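Side-chain contact in 6-phospho-alpha-glucosidase (Merdibacter massiliensis, PDB 6VC6), which probably hydrolyses 6-phospho-alpha-glucosides to release glucose 6-phosphate, using NAD and a manganese ion as family 4 glycosidases do: residues 174-177 with 178-182. Residues are numbered along the deposited sequence; the frame is centred on the assembly and turned at random.
Sequences ENIM and RSVSR
Two donors of Ser179 grip the carbonyl oxygen of Asn175: the backbone N at 2.9 Å from Asn175 O, and OG at 3.0 Å from the same Asn175 O. They arrive from opposite faces of the carbonyl plane; OG, beside its own backbone N (chi1 -65°), folds back on the carbonyl four residues earlier, as helical serines often do. Glu174 and Arg178 run side by side as an i to i+4 salt bridge. Arg178 NE meets Glu174 OE2 at 3.2 Å in a nearly straight hydrogen bond (N-H...O 170°), with the oxygen in the guanidinium plane but the nitrogen above the carboxylate plane. A water donates to Glu174 OE2 at 2.6 Å and accepts from Arg178 NH2 at 2.9 Å. Arg178 NH1 is hydrogen-bonded to Gln232 OE1, and Trp188 makes a cation-pi contact with Arg178. Cut back to an alanine, Arg178 would probably leave the Glu174 carboxylate without its charged mate and Gln232 OE1 without this donor. Met177, present as selenomethionine, brings CE to 4.3 Å from Val180 CG2. Here helix 172-184 packs through Ile176 and Met177 on strands 201-209 and 259-260, while Asn175, close to the bound sugar phosphate, and Ser179 touch Tyr245 of helix 239-246.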
ATOM      1  N   GLU A 174      -9.393   4.717  -1.850  1.00 37.98           N
ATOM      2  CA  GLU A 174     -10.744   4.204  -1.641  1.00 42.57           C
ATOM      3  C   GLU A 174     -11.218   4.458  -0.215  1.00 45.85           C
ATOM      4  O   GLU A 174     -12.394   4.771   0.007  1.00 41.82           O
ATOM      5  CB  GLU A 174     -10.812   2.712  -1.966  1.00 42.44           C
ATOM      6  CG  GLU A 174     -12.169   2.086  -1.643  1.00 49.27           C
ATOM      7  CD  GLU A 174     -12.241   0.608  -1.971  1.00 52.30           C
ATOM      8  OE1 GLU A 174     -12.325   0.263  -3.167  1.00 48.70           O
ATOM      9  OE2 GLU A 174     -12.211  -0.212  -1.028  1.00 52.83           O
ATOM     10  N   ASN A 175     -10.318   4.328   0.765  1.00 38.18           N
ATOM     11  CA  ASN A 175     -10.702   4.567   2.153  1.00 43.49           C
ATOM     12  C   ASN A 175     -11.141   6.009   2.372  1.00 42.88           C
ATOM     13  O   ASN A 175     -11.995   6.275   3.225  1.00 44.81           O
ATOM     14  CB  ASN A 175      -9.547   4.213   3.088  1.00 42.43           C
ATOM     15  CG  ASN A 175      -9.440   2.722   3.338  1.00 46.88           C
ATOM     16  OD1 ASN A 175     -10.420   1.989   3.211  1.00 51.47           O
ATOM     17  ND2 ASN A 175      -8.247   2.266   3.699  1.00 41.57           N
ATOM     18  N   ILE A 176     -10.573   6.949   1.615  1.00 41.23           N
ATOM     19  CA  ILE A 176     -11.027   8.333   1.692  1.00 41.24           C
ATOM     20  C   ILE A 176     -12.423   8.467   1.096  1.00 44.94           C
ATOM     21  O   ILE A 176     -13.276   9.184   1.633  1.00 40.81           O
ATOM     22  CB  ILE A 176     -10.015   9.260   0.997  1.00 38.31           C
ATOM     23  CG1 ILE A 176      -8.761   9.410   1.859  1.00 47.47           C
ATOM     24  CG2 ILE A 176     -10.631  10.623   0.715  1.00 40.29           C
ATOM     25  CD1 ILE A 176      -7.556   9.885   1.095  1.00 47.11           C
HETATM   26  N   MSE A 177     -12.681   7.776  -0.010  1.00 41.20           N
HETATM   27  CA  MSE A 177     -14.007   7.763  -0.617  1.00 46.81           C
HETATM   28  C   MSE A 177     -15.016   7.132   0.337  1.00 43.67           C
HETATM   29  O   MSE A 177     -16.158   7.581   0.435  1.00 41.98           O
HETATM   30  CB  MSE A 177     -13.987   7.007  -1.948  1.00 40.62           C
HETATM   31  CG  MSE A 177     -13.254   7.732  -3.070  1.00 43.54           C
HETATM   32 SE   MSE A 177     -14.076   9.435  -3.561  1.00 53.51          SE
HETATM   33  CE  MSE A 177     -12.929  10.639  -2.538  1.00 50.85           C
ATOM     34  N   ARG A 178     -14.579   6.085   1.040  1.00 40.66           N
ATOM     35  CA  ARG A 178     -15.430   5.472   2.055  1.00 45.01           C
ATOM     36  C   ARG A 178     -15.713   6.447   3.191  1.00 47.99           C
ATOM     37  O   ARG A 178     -16.840   6.511   3.697  1.00 45.06           O
ATOM     38  CB  ARG A 178     -14.774   4.200   2.594  1.00 40.78           C
ATOM     39  CG  ARG A 178     -14.777   3.034   1.620  1.00 45.92           C
ATOM     40  CD  ARG A 178     -14.002   1.851   2.181  1.00 42.87           C
ATOM     41  NE  ARG A 178     -14.169   0.651   1.367  1.00 48.39           N
ATOM     42  CZ  ARG A 178     -15.123  -0.256   1.560  1.00 45.86           C
ATOM     43  NH1 ARG A 178     -15.999  -0.100   2.542  1.00 43.82           N
ATOM     44  NH2 ARG A 178     -15.201  -1.318   0.770  1.00 45.83           N
ATOM     45  N   SER A 179     -14.702   7.214   3.604  1.00 41.97           N
ATOM     46  CA  SER A 179     -14.911   8.221   4.639  1.00 43.22           C
ATOM     47  C   SER A 179     -15.844   9.323   4.152  1.00 48.71           C
ATOM     48  O   SER A 179     -16.663   9.836   4.922  1.00 46.92           O
ATOM     49  CB  SER A 179     -13.571   8.808   5.078  1.00 45.42           C
ATOM     50  OG  SER A 179     -12.761   7.826   5.699  1.00 48.74           O
ATOM     51  N   VAL A 180     -15.729   9.699   2.877  1.00 44.49           N
ATOM     52  CA  VAL A 180     -16.620  10.707   2.311  1.00 40.22           C
ATOM     53  C   VAL A 180     -18.054  10.191   2.277  1.00 45.91           C
ATOM     54  O   VAL A 180     -19.005  10.941   2.531  1.00 43.73           O
ATOM     55  CB  VAL A 180     -16.128  11.121   0.912  1.00 42.40           C
ATOM     56  CG1 VAL A 180     -17.231  11.825   0.137  1.00 36.39           C
ATOM     57  CG2 VAL A 180     -14.897  12.009   1.025  1.00 40.20           C
ATOM     58  N   SER A 181     -18.234   8.903   1.976  1.00 40.99           N
ATOM     59  CA  SER A 181     -19.576   8.332   1.943  1.00 45.32           C
ATOM     60  C   SER A 181     -20.242   8.385   3.312  1.00 50.82           C
ATOM     61  O   SER A 181     -21.458   8.587   3.402  1.00 50.92           O
ATOM     62  CB  SER A 181     -19.521   6.893   1.434  1.00 44.30           C
ATOM     63  OG  SER A 181     -18.997   6.020   2.418  1.00 49.31           O
ATOM     64  N   ARG A 182     -19.467   8.203   4.384  1.00 49.39           N
ATOM     65  CA  ARG A 182     -20.017   8.361   5.725  1.00 49.43           C
ATOM     66  C   ARG A 182     -20.337   9.823   6.014  1.00 50.65           C
ATOM     67  O   ARG A 182     -21.341  10.129   6.668  1.00 54.49           O
ATOM     68  CB  ARG A 182     -19.038   7.805   6.759  1.00 50.15           C
ATOM     69  CG  ARG A 182     -19.450   8.032   8.203  1.00 52.75           C
ATOM     70  CD  ARG A 182     -18.671   7.124   9.139  1.00 51.15           C
ATOM     71  NE  ARG A 182     -18.836   7.503  10.538  1.00 49.52           N
ATOM     72  CZ  ARG A 182     -18.536   6.714  11.565  1.00 54.50           C
ATOM     73  NH1 ARG A 182     -18.053   5.498  11.349  1.00 55.27           N
ATOM     74  NH2 ARG A 182     -18.719   7.140  12.807  1.00 55.41           N
TER
HETATM   75  O   HOH W   1     -13.119  -2.677  -0.803  1.00 46.44           O